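PDB 3ELG: putative beta-lactamase-inhibitor-like PepSY-like domain-containing protein from Bacteroides vulgatus ATCC 8482, which is of unknown function but has a beta-lactamase-inhibitor-like (BLIP-like), PepSY-related fold and is probably exported to the periplasm. Local coordinates for residues K84-N89 against V115-F120. Numbering follows the deposited sequence. Where two conformers were deposited one is given.
Sequences KYMKAN and VDFDQF
Tyr85 and Phe117 form an offset edge-to-face aromatic pair, diagnosed by ring planes at 82° and centroids 5.6 Å apart. The edge of Phe117 is the part that reaches over: its CE2 lies 3.8 Å from CD1 of Tyr85, with its CZ close to the same atom, so the contact falls near the CG-CD1 side of the tyrosine ring rather than at its hydroxyl end. Tyr85 is brought there with CG anti to the backbone N (chi1 -165°), which carries the ring off the helix toward the strand. Phe123, from the neighbouring strand 123-127, also meets the Tyr85 ring, nearly parallel to it.

A Met-aromatic contact occupies the adjoining part of the same phenylalanine edge. SE of Met86, a selenomethionine, stands 3.8 Å from CZ of Phe117, with CE1 of that ring next nearest, and it lies at the ring's edge, close to the ring plane.

In this BLIP-like fold the contact packs helix 80-89 against a face of the antiparallel sheet. The axes of segments 84-89 and 115-117 come within 11.3 Å, their N-to-C directions 143° apart and so roughly antiparallel, a spacing bridged by side chains alone.

The remaining contact is apolar. Bends at chi2 and chi3 fold Met86 so that its end meets Val115 tip to tip, SE against CG1 at 4.1 Å and the terminal CE against CG2. Leu107 and Leu109 of strand 104-109 also touch Met86, while Val115 packs against Phe123, Leu126 and Tyr90.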
loop_
_atom_site.group_PDB
_atom_site.type_symbol
_atom_site.label_atom_id
_atom_site.label_comp_id
_atom_site.label_asym_id
_atom_site.label_seq_id
_atom_site.Cartn_x
_atom_site.Cartn_y
_atom_site.Cartn_z
ATOM N N LYS A 84 16.437 1.612 7.046
ATOM C CA LYS A 84 17.785 2.055 7.398
ATOM C C LYS A 84 18.127 3.271 6.574
ATOM O O LYS A 84 18.609 4.297 7.067
ATOM C CB LYS A 84 18.801 0.945 7.119
ATOM C CG LYS A 84 20.229 1.290 7.414
ATOM C CD LYS A 84 21.128 0.070 7.256
ATOM C CE LYS A 84 22.594 0.475 7.165
ATOM N NZ LYS A 84 23.434 -0.660 6.687
ATOM N N TYR A 85 17.874 3.145 5.286
ATOM C CA TYR A 85 18.179 4.217 4.358
ATOM C C TYR A 85 17.388 5.470 4.705
ATOM O O TYR A 85 17.914 6.579 4.709
ATOM C CB TYR A 85 17.917 3.786 2.920
ATOM C CG TYR A 85 18.544 4.715 1.934
ATOM C CD1 TYR A 85 17.887 5.866 1.537
ATOM C CD2 TYR A 85 19.804 4.446 1.410
ATOM C CE1 TYR A 85 18.479 6.754 0.641
ATOM C CE2 TYR A 85 20.396 5.311 0.521
ATOM C CZ TYR A 85 19.727 6.458 0.139
ATOM O OH TYR A 85 20.348 7.278 -0.761
HETATM N N MSE A 86 16.112 5.276 5.008
HETATM C CA MSE A 86 15.208 6.397 5.283
HETATM C C MSE A 86 15.626 7.146 6.544
HETATM O O MSE A 86 15.521 8.360 6.632
HETATM C CB MSE A 86 13.768 5.956 5.427
HETATM C CG MSE A 86 13.217 5.380 4.155
HETATM SE SE MSE A 86 13.160 6.595 2.638
HETATM C CE MSE A 86 11.898 7.823 3.300
ATOM N N LYS A 87 16.118 6.379 7.498
ATOM C CA LYS A 87 16.510 6.931 8.800
ATOM C C LYS A 87 17.769 7.772 8.611
ATOM O O LYS A 87 17.928 8.846 9.205
ATOM C CB LYS A 87 16.757 5.809 9.805
ATOM C CG LYS A 87 17.219 6.334 11.159
ATOM C CD LYS A 87 16.017 6.632 12.063
ATOM N N ALA A 88 18.626 7.300 7.724
ATOM C CA ALA A 88 19.962 7.918 7.525
ATOM C C ALA A 88 19.868 9.166 6.669
ATOM O O ALA A 88 20.713 10.072 6.746
ATOM C CB ALA A 88 20.915 6.928 6.890
ATOM N N ASN A 89 18.834 9.194 5.834
ATOM C CA ASN A 89 18.761 10.162 4.719
ATOM C C ASN A 89 17.578 11.063 4.720
ATOM O O ASN A 89 17.635 12.177 4.225
ATOM C CB ASN A 89 18.811 9.431 3.402
ATOM C CG ASN A 89 20.120 8.827 3.150
ATOM O OD1 ASN A 89 20.298 7.610 3.214
ATOM N ND2 ASN A 89 21.096 9.678 2.917
ATOM N N VAL A 115 10.425 8.456 -2.813
ATOM C CA VAL A 115 11.745 7.848 -2.755
ATOM C C VAL A 115 11.655 6.437 -3.307
ATOM O O VAL A 115 10.924 5.588 -2.779
ATOM C CB VAL A 115 12.319 7.844 -1.299
ATOM C CG1 VAL A 115 13.793 7.497 -1.342
ATOM C CG2 VAL A 115 12.083 9.202 -0.589
ATOM N N ASP A 116 12.400 6.204 -4.392
ATOM C CA ASP A 116 12.358 4.934 -5.142
ATOM C C ASP A 116 13.537 4.028 -4.871
ATOM O O ASP A 116 14.695 4.462 -4.879
ATOM C CB ASP A 116 12.244 5.170 -6.659
ATOM C CG ASP A 116 10.965 5.843 -7.072
ATOM O OD1 ASP A 116 9.974 5.918 -6.278
ATOM O OD2 ASP A 116 10.967 6.286 -8.244
ATOM N N PHE A 117 13.205 2.766 -4.642
ATOM C CA PHE A 117 14.163 1.671 -4.361
ATOM C C PHE A 117 13.938 0.466 -5.282
ATOM O O PHE A 117 12.842 0.217 -5.776
ATOM C CB PHE A 117 14.007 1.185 -2.916
ATOM C CG PHE A 117 14.206 2.250 -1.907
ATOM C CD1 PHE A 117 13.174 3.094 -1.569
ATOM C CD2 PHE A 117 15.459 2.433 -1.313
ATOM C CE1 PHE A 117 13.357 4.075 -0.611
ATOM C CE2 PHE A 117 15.664 3.464 -0.400
ATOM C CZ PHE A 117 14.602 4.275 -0.050
ATOM N N ASP A 118 15.012 -0.286 -5.515
ATOM C CA ASP A 118 14.864 -1.548 -6.240
ATOM C C ASP A 118 14.307 -2.636 -5.331
ATOM O O ASP A 118 14.017 -2.391 -4.162
ATOM C CB ASP A 118 16.166 -2.011 -6.920
ATOM C CG ASP A 118 17.286 -2.240 -5.966
ATOM O OD1 ASP A 118 17.011 -2.676 -4.834
ATOM O OD2 ASP A 118 18.487 -1.997 -6.342
ATOM N N GLN A 119 14.183 -3.838 -5.869
ATOM C CA GLN A 119 13.520 -4.924 -5.141
ATOM C C GLN A 119 14.354 -5.373 -3.956
ATOM O O GLN A 119 13.862 -6.087 -3.067
ATOM C CB GLN A 119 13.232 -6.113 -6.059
ATOM C CG GLN A 119 14.359 -6.457 -7.004
ATOM C CD GLN A 119 14.250 -5.709 -8.329
ATOM O OE1 GLN A 119 14.848 -4.645 -8.518
ATOM N NE2 GLN A 119 13.497 -6.285 -9.265
ATOM N N PHE A 120 15.618 -4.956 -3.955
ATOM C CA PHE A 120 16.564 -5.335 -2.888
ATOM C C PHE A 120 16.694 -4.275 -1.833
ATOM O O PHE A 120 17.417 -4.429 -0.819
ATOM C CB PHE A 120 17.933 -5.688 -3.481
ATOM C CG PHE A 120 17.841 -6.734 -4.537
ATOM C CD1 PHE A 120 17.652 -8.061 -4.184
ATOM C CD2 PHE A 120 17.784 -6.384 -5.873
ATOM C CE1 PHE A 120 17.496 -9.031 -5.156
ATOM C CE2 PHE A 120 17.620 -7.355 -6.853
ATOM C CZ PHE A 120 17.480 -8.675 -6.491
#